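Local coordinates for putative alpha-L-fucosidase (Bacteroides thetaiotaomicron, PDB 4H41), which is a putative alpha-L-fucosidase that probably acts in the breakdown of host glycans by this gut bacterium, at the interface of chains A and B. Coordinates in Å, arbitrary orientation; residue numbers count along the deposited sequence, not the author numbering. Chains: chain A/B, putative alpha-L-fucosidase.

Contact 1: the interface of chains A and B. Residues chain A 282-283, 286; chain B 47, 283-285, 323.
Both A:Ile283 and B:Arg284 have extended backbones, and the B:Arg284 carbonyl, itself part of the cis peptide bond to B:Phe285, points at the A:Ile283 side chain. The ethyl branch of A:Ile283 does the touching: its CG1 lies 3.3 Å from B:Arg284 O, and its terminal CD1 reaches 3.9 Å from CG2 of B:Ile283. CG1 stands anti to the carbonyl carbon (chi1 -64°) and the branch then runs extended, which carries CD1 forward against the partner chain. The two isoleucines are the same residue in the two copies but are used differently, since chain A offers its ethyl tip and chain B its CG2 methyl. On the other flank of the B:Arg284 carbonyl oxygen, the ring carbon CG of A:Pro282 comes to 3.5 Å, so this oxygen faces aliphatic carbon from two residues. A water joins the backbones beside them, 2.9 Å from A:Pro282 O and almost in line with the N-H of B:Arg284 (171° at H). Further along, the CD1 methyl of A:Leu286 rests 3.7 Å from CG of B:Pro47, the side chains crossing at a slant, and the same methyl lies 3.9 Å from the phenol oxygen OH of B:Tyr323. Within chain B, the B:Phe285 ring edge atom CE1 sits over the centre of the B:Arg284 guanidinium, 3.5 Å above its plane, which probably steadies that side chain. Cutting A:Ile283 back to an alanine would probably open a gap above the B:Arg284 carbonyl and leave the B:Ile283 CG2 methyl without its apolar mate across this contact. Although this pairing of chains may be confined to the crystal, the patch, with 233 Å² of surface hidden, supplies a mainly apolar, loop-to-loop portion of the A-B interface.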
ATOM      1  N   PRO A 282       6.993  -3.673   4.982  1.00 18.07           N
ATOM      2  CA  PRO A 282       6.090  -4.741   4.486  1.00 17.91           C
ATOM      3  C   PRO A 282       5.197  -4.301   3.299  1.00 22.74           C
ATOM      4  O   PRO A 282       4.361  -5.074   2.872  1.00 25.37           O
ATOM      5  CB  PRO A 282       5.254  -5.091   5.690  1.00 20.09           C
ATOM      6  CG  PRO A 282       5.205  -3.796   6.492  1.00 23.65           C
ATOM      7  CD  PRO A 282       6.557  -3.176   6.301  1.00 19.93           C
ATOM      8  N   ILE A 283       5.275  -3.057   2.874  1.00 16.00           N
ATOM      9  CA  ILE A 283       4.562  -2.562   1.675  1.00 15.02           C
ATOM     10  C   ILE A 283       5.662  -2.432   0.629  1.00 19.02           C
ATOM     11  O   ILE A 283       6.611  -1.705   0.886  1.00 18.72           O
ATOM     12  CB  ILE A 283       3.833  -1.235   1.918  1.00 17.01           C
ATOM     13  CG1 ILE A 283       2.694  -1.412   2.969  1.00 16.19           C
ATOM     14  CG2 ILE A 283       3.271  -0.691   0.593  1.00 16.47           C
ATOM     15  CD1 ILE A 283       2.038  -0.132   3.432  1.00 18.96           C
ATOM     16  N   LEU A 286       7.125   1.925  -0.878  1.00 12.37           N
ATOM     17  CA  LEU A 286       6.845   3.340  -0.629  1.00 12.29           C
ATOM     18  C   LEU A 286       8.170   4.100  -0.488  1.00 15.72           C
ATOM     19  O   LEU A 286       9.239   3.474  -0.461  1.00 13.18           O
ATOM     20  CB  LEU A 286       5.946   3.490   0.608  1.00 11.92           C
ATOM     21  CG  LEU A 286       4.510   3.051   0.357  1.00 15.27           C
ATOM     22  CD1 LEU A 286       3.720   3.045   1.645  1.00 17.38           C
ATOM     23  CD2 LEU A 286       3.809   3.948  -0.659  1.00 18.42           C
TER
ATOM     24  N   PRO B  47       6.225   2.689   6.818  1.00 14.70           N
ATOM     25  CA  PRO B  47       7.068   3.542   5.973  1.00 13.38           C
ATOM     26  C   PRO B  47       7.130   4.970   6.480  1.00 16.54           C
ATOM     27  O   PRO B  47       6.157   5.512   7.019  1.00 16.53           O
ATOM     28  CB  PRO B  47       6.424   3.441   4.599  1.00 14.35           C
ATOM     29  CG  PRO B  47       5.812   2.077   4.599  1.00 17.32           C
ATOM     30  CD  PRO B  47       5.257   1.929   5.983  1.00 14.97           C
ATOM     31  N   ILE B 283      -3.227  -4.996   2.793  1.00 15.44           N
ATOM     32  CA  ILE B 283      -2.151  -4.000   2.803  1.00 15.13           C
ATOM     33  C   ILE B 283      -1.804  -3.827   4.269  1.00 17.79           C
ATOM     34  O   ILE B 283      -2.696  -3.494   5.043  1.00 18.50           O
ATOM     35  CB  ILE B 283      -2.555  -2.663   2.141  1.00 17.05           C
ATOM     36  CG1 ILE B 283      -2.833  -2.863   0.636  1.00 17.15           C
ATOM     37  CG2 ILE B 283      -1.448  -1.608   2.344  1.00 18.16           C
ATOM     38  CD1 ILE B 283      -3.462  -1.648  -0.072  1.00 20.06           C
ATOM     39  N   ARG B 284      -0.547  -4.058   4.666  1.00 14.72           N
ATOM     40  CA  ARG B 284      -0.127  -3.946   6.051  1.00 14.25           C
ATOM     41  C   ARG B 284       0.732  -2.712   6.200  1.00 17.89           C
ATOM     42  O   ARG B 284       1.904  -2.781   5.891  1.00 16.55           O
ATOM     43  CB  ARG B 284       0.611  -5.230   6.467  1.00 17.52           C
ATOM     44  CG  ARG B 284      -0.341  -6.448   6.415  1.00 24.39           C
ATOM     45  CD  ARG B 284       0.368  -7.746   6.690  1.00 29.73           C
ATOM     46  NE  ARG B 284       0.683  -7.947   8.095  1.00 35.91           N
ATOM     47  CZ  ARG B 284      -0.181  -8.331   9.041  1.00 50.03           C
ATOM     48  NH1 ARG B 284      -1.474  -8.521   8.747  1.00 39.01           N
ATOM     49  NH2 ARG B 284       0.233  -8.512  10.285  1.00 30.03           N
ATOM     50  N   PHE B 285       0.183  -1.544   6.613  1.00 13.80           N
ATOM     51  CA  PHE B 285      -1.164  -1.298   7.130  1.00 13.54           C
ATOM     52  C   PHE B 285      -1.619   0.081   6.760  1.00 15.34           C
ATOM     53  O   PHE B 285      -0.792   0.977   6.633  1.00 14.56           O
ATOM     54  CB  PHE B 285      -1.179  -1.391   8.678  1.00 15.99           C
ATOM     55  CG  PHE B 285      -0.565  -2.645   9.252  1.00 17.60           C
ATOM     56  CD1 PHE B 285      -1.331  -3.784   9.448  1.00 18.15           C
ATOM     57  CD2 PHE B 285       0.760  -2.662   9.658  1.00 21.68           C
ATOM     58  CE1 PHE B 285      -0.756  -4.948   9.982  1.00 19.80           C
ATOM     59  CE2 PHE B 285       1.328  -3.818  10.191  1.00 25.85           C
ATOM     60  CZ  PHE B 285       0.553  -4.941  10.379  1.00 22.87           C
ATOM     61  N   TYR B 323      -1.601   8.894   4.265  1.00 12.86           N
ATOM     62  CA  TYR B 323      -2.754   8.037   4.137  1.00 11.69           C
ATOM     63  C   TYR B 323      -3.955   8.926   4.384  1.00 16.31           C
ATOM     64  O   TYR B 323      -4.303   9.189   5.536  1.00 15.83           O
ATOM     65  CB  TYR B 323      -2.710   6.862   5.146  1.00 11.07           C
ATOM     66  CG  TYR B 323      -1.424   6.066   5.148  1.00 13.18           C
ATOM     67  CD1 TYR B 323      -0.675   5.891   3.972  1.00 15.63           C
ATOM     68  CD2 TYR B 323      -0.988   5.415   6.294  1.00 14.17           C
ATOM     69  CE1 TYR B 323       0.448   5.078   3.949  1.00 15.36           C
ATOM     70  CE2 TYR B 323       0.168   4.638   6.293  1.00 14.14           C
ATOM     71  CZ  TYR B 323       0.884   4.473   5.120  1.00 14.32           C
ATOM     72  OH  TYR B 323       2.036   3.726   5.090  1.00 15.80           O
TER
HETATM   73  O   HOH W   1       1.440  -5.061   2.857  1.00 17.87           O

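Contact 2: the interface of chains A and B. Residues chain A 287-290, 325, 329; chain B 48, 50.
Direct hydrogen bonds across the contact run through the side-chain amide of B:Asn50, which reads the backbone of chain A with both ends. Its ND2 donates to A:Ile288 O at 2.9 Å, nearly straight (168° at H); the acceptor lies close to the amide plane of the asparagine, whereas the donor is tilted from the plane of the A:Ile288 carbonyl. At the other end the carbonyl OD1 accepts from A:Phe290 N at 2.8 Å, with the N-H in the carbonyl plane. A:Phe290 is the first residue of helix 290-302, so B:Asn50 OD1 caps an N-H at the helix start, where the helix dipole would probably strengthen the bond. A weaker bond from ND2 to A:Gln325 O, at the start of helix 325-337, gives the amide nitrogen a second acceptor, and together the bonds fix which way the amide is flipped.

Water-mediated links form a second group. A:Pro287 O is shared by two waters; one also meets B:His48 N and the other B:His48 O, so the backbone of B:His48 is joined to chain A through both its polar atoms.

Packing makes up the rest. A:Lys289 lays its aliphatic chain against the B:His48 ring, with CG 3.6 Å from CD2 at the rim. The lysine starts with CG anti to the backbone N (chi1 173°) and bends at chi3 (-70°), and this turn brings CE over the ring face, in a CH-pi contact 3.9 Å from the centroid. On the far side of the amide, A:Leu329 and B:Asn50 lie alongside each other and point the same way, CA of the leucine standing 3.8 Å from CB of the asparagine. Past the bend of the lysine, the terminal side-chain nitrogen NZ of A:Lys289 stops 4.6 Å from ND1 of B:His48, near the imidazole but not in contact with it.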
ATOM      1  N   PRO A 287       8.142   5.437  -0.465  1.00 11.53           N
ATOM      2  CA  PRO A 287       9.389   6.198  -0.410  1.00 11.61           C
ATOM      3  C   PRO A 287      10.267   5.883   0.805  1.00 14.47           C
ATOM      4  O   PRO A 287       9.793   5.569   1.876  1.00 12.46           O
ATOM      5  CB  PRO A 287       8.901   7.631  -0.340  1.00 12.61           C
ATOM      6  CG  PRO A 287       7.594   7.583  -1.098  1.00 15.19           C
ATOM      7  CD  PRO A 287       6.978   6.338  -0.611  1.00 13.44           C
ATOM      8  N   ILE A 288      11.552   5.931   0.582  1.00 12.19           N
ATOM      9  CA  ILE A 288      12.551   5.613   1.604  1.00 11.01           C
ATOM     10  C   ILE A 288      12.618   6.694   2.665  1.00 15.91           C
ATOM     11  O   ILE A 288      12.294   7.867   2.422  1.00 16.95           O
ATOM     12  CB  ILE A 288      13.925   5.410   0.922  1.00 12.39           C
ATOM     13  CG1 ILE A 288      14.872   4.583   1.786  1.00 13.61           C
ATOM     14  CG2 ILE A 288      14.559   6.742   0.511  1.00 15.37           C
ATOM     15  CD1 ILE A 288      16.155   4.151   1.043  1.00 15.66           C
ATOM     16  N   LYS A 289      13.040   6.294   3.839  1.00 16.13           N
ATOM     17  CA  LYS A 289      13.447   7.196   4.915  1.00 15.58           C
ATOM     18  C   LYS A 289      14.660   8.027   4.431  1.00 16.90           C
ATOM     19  O   LYS A 289      15.672   7.463   4.008  1.00 14.86           O
ATOM     20  CB  LYS A 289      13.794   6.408   6.174  1.00 15.25           C
ATOM     21  CG  LYS A 289      14.400   7.266   7.291  1.00 16.32           C
ATOM     22  CD  LYS A 289      14.717   6.475   8.546  1.00 19.61           C
ATOM     23  CE  LYS A 289      13.521   6.006   9.303  1.00 22.90           C
ATOM     24  NZ  LYS A 289      13.954   5.425  10.619  1.00 22.13           N
ATOM     25  N   PHE A 290      14.552   9.349   4.490  1.00 15.87           N
ATOM     26  CA  PHE A 290      15.601  10.241   4.028  1.00 16.28           C
ATOM     27  C   PHE A 290      16.993   9.853   4.558  1.00 19.00           C
ATOM     28  O   PHE A 290      17.933   9.765   3.776  1.00 17.72           O
ATOM     29  CB  PHE A 290      15.315  11.691   4.438  1.00 18.88           C
ATOM     30  CG  PHE A 290      16.517  12.561   4.136  1.00 20.27           C
ATOM     31  CD1 PHE A 290      16.966  12.722   2.835  1.00 23.29           C
ATOM     32  CD2 PHE A 290      17.254  13.125   5.159  1.00 23.68           C
ATOM     33  CE1 PHE A 290      18.125  13.473   2.566  1.00 24.82           C
ATOM     34  CE2 PHE A 290      18.434  13.824   4.893  1.00 25.86           C
ATOM     35  CZ  PHE A 290      18.826  14.033   3.602  1.00 23.30           C
ATOM     36  N   GLN A 325       4.662  10.860   1.041  1.00 11.57           N
ATOM     37  CA  GLN A 325       5.948  10.766   1.731  1.00 11.12           C
ATOM     38  C   GLN A 325       7.094  11.179   0.789  1.00 14.49           C
ATOM     39  O   GLN A 325       8.176  11.544   1.253  1.00 13.85           O
ATOM     40  CB  GLN A 325       6.220   9.324   2.243  1.00 11.92           C
ATOM     41  CG  GLN A 325       5.059   8.703   3.048  1.00 12.68           C
ATOM     42  CD  GLN A 325       4.083   7.933   2.182  1.00 20.91           C
ATOM     43  OE1 GLN A 325       3.932   8.209   0.978  1.00 14.70           O
ATOM     44  NE2 GLN A 325       3.460   6.920   2.738  1.00 14.37           N
ATOM     45  N   LEU A 329      10.058  13.772   1.261  1.00 14.19           N
ATOM     46  CA  LEU A 329      11.445  13.355   0.983  1.00 14.61           C
ATOM     47  C   LEU A 329      12.158  14.425   0.160  1.00 17.11           C
ATOM     48  O   LEU A 329      13.307  14.746   0.406  1.00 15.53           O
ATOM     49  CB  LEU A 329      11.503  12.039   0.240  1.00 14.02           C
ATOM     50  CG  LEU A 329      12.886  11.465  -0.107  1.00 16.27           C
ATOM     51  CD1 LEU A 329      13.796  11.421   1.090  1.00 16.93           C
ATOM     52  CD2 LEU A 329      12.762  10.046  -0.657  1.00 14.43           C
TER
ATOM     53  N   HIS B  48       8.310   5.527   6.391  1.00 15.61           N
ATOM     54  CA  HIS B  48       8.608   6.860   6.936  1.00 14.40           C
ATOM     55  C   HIS B  48       7.921   7.952   6.156  1.00 14.67           C
ATOM     56  O   HIS B  48       7.888   7.896   4.905  1.00 16.84           O
ATOM     57  CB  HIS B  48      10.130   7.065   6.906  1.00 14.73           C
ATOM     58  CG  HIS B  48      10.651   8.167   7.786  1.00 16.70           C
ATOM     59  ND1 HIS B  48      10.504   8.136   9.151  1.00 20.03           N
ATOM     60  CD2 HIS B  48      11.370   9.266   7.456  1.00 17.26           C
ATOM     61  CE1 HIS B  48      11.128   9.219   9.620  1.00 18.56           C
ATOM     62  NE2 HIS B  48      11.645   9.944   8.641  1.00 18.29           N
ATOM     63  N   ASN B  50       8.924  11.195   6.231  1.00 14.21           N
ATOM     64  CA  ASN B  50       9.982  12.161   5.882  1.00 14.91           C
ATOM     65  C   ASN B  50       9.626  13.567   6.375  1.00 17.36           C
ATOM     66  O   ASN B  50       9.972  14.568   5.759  1.00 15.65           O
ATOM     67  CB  ASN B  50      10.275  12.132   4.377  1.00 13.76           C
ATOM     68  CG  ASN B  50      11.011  10.865   4.045  1.00 16.15           C
ATOM     69  OD1 ASN B  50      12.087  10.650   4.596  1.00 14.43           O
ATOM     70  ND2 ASN B  50      10.506  10.064   3.107  1.00 17.08           N
TER
HETATM   71  O   HOH W   2       7.236   6.289   2.721  1.00 13.58           O
HETATM   72  O   HOH W   3      10.064   4.302   4.561  1.00 16.78           O

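The C-alpha centres of contact 1 and contact 2 lie about 13 Å apart, and the two patches run into each other along the chain: A:Leu286 in contact 1 is followed directly by A:Pro287 in contact 2, and B:Pro47 by B:His48. The A:282-289 and B:47-50 stretches thus run through both patches, from a mainly apolar zone to a polar one; B:283-285 and B:Tyr323 join in contact 1, helix 325-337 of chain A in contact 2. Because the interface is not an exact two-fold, equivalent residues need not have equivalent partners. The deposited assembly holds three copies, but this association may not be biological.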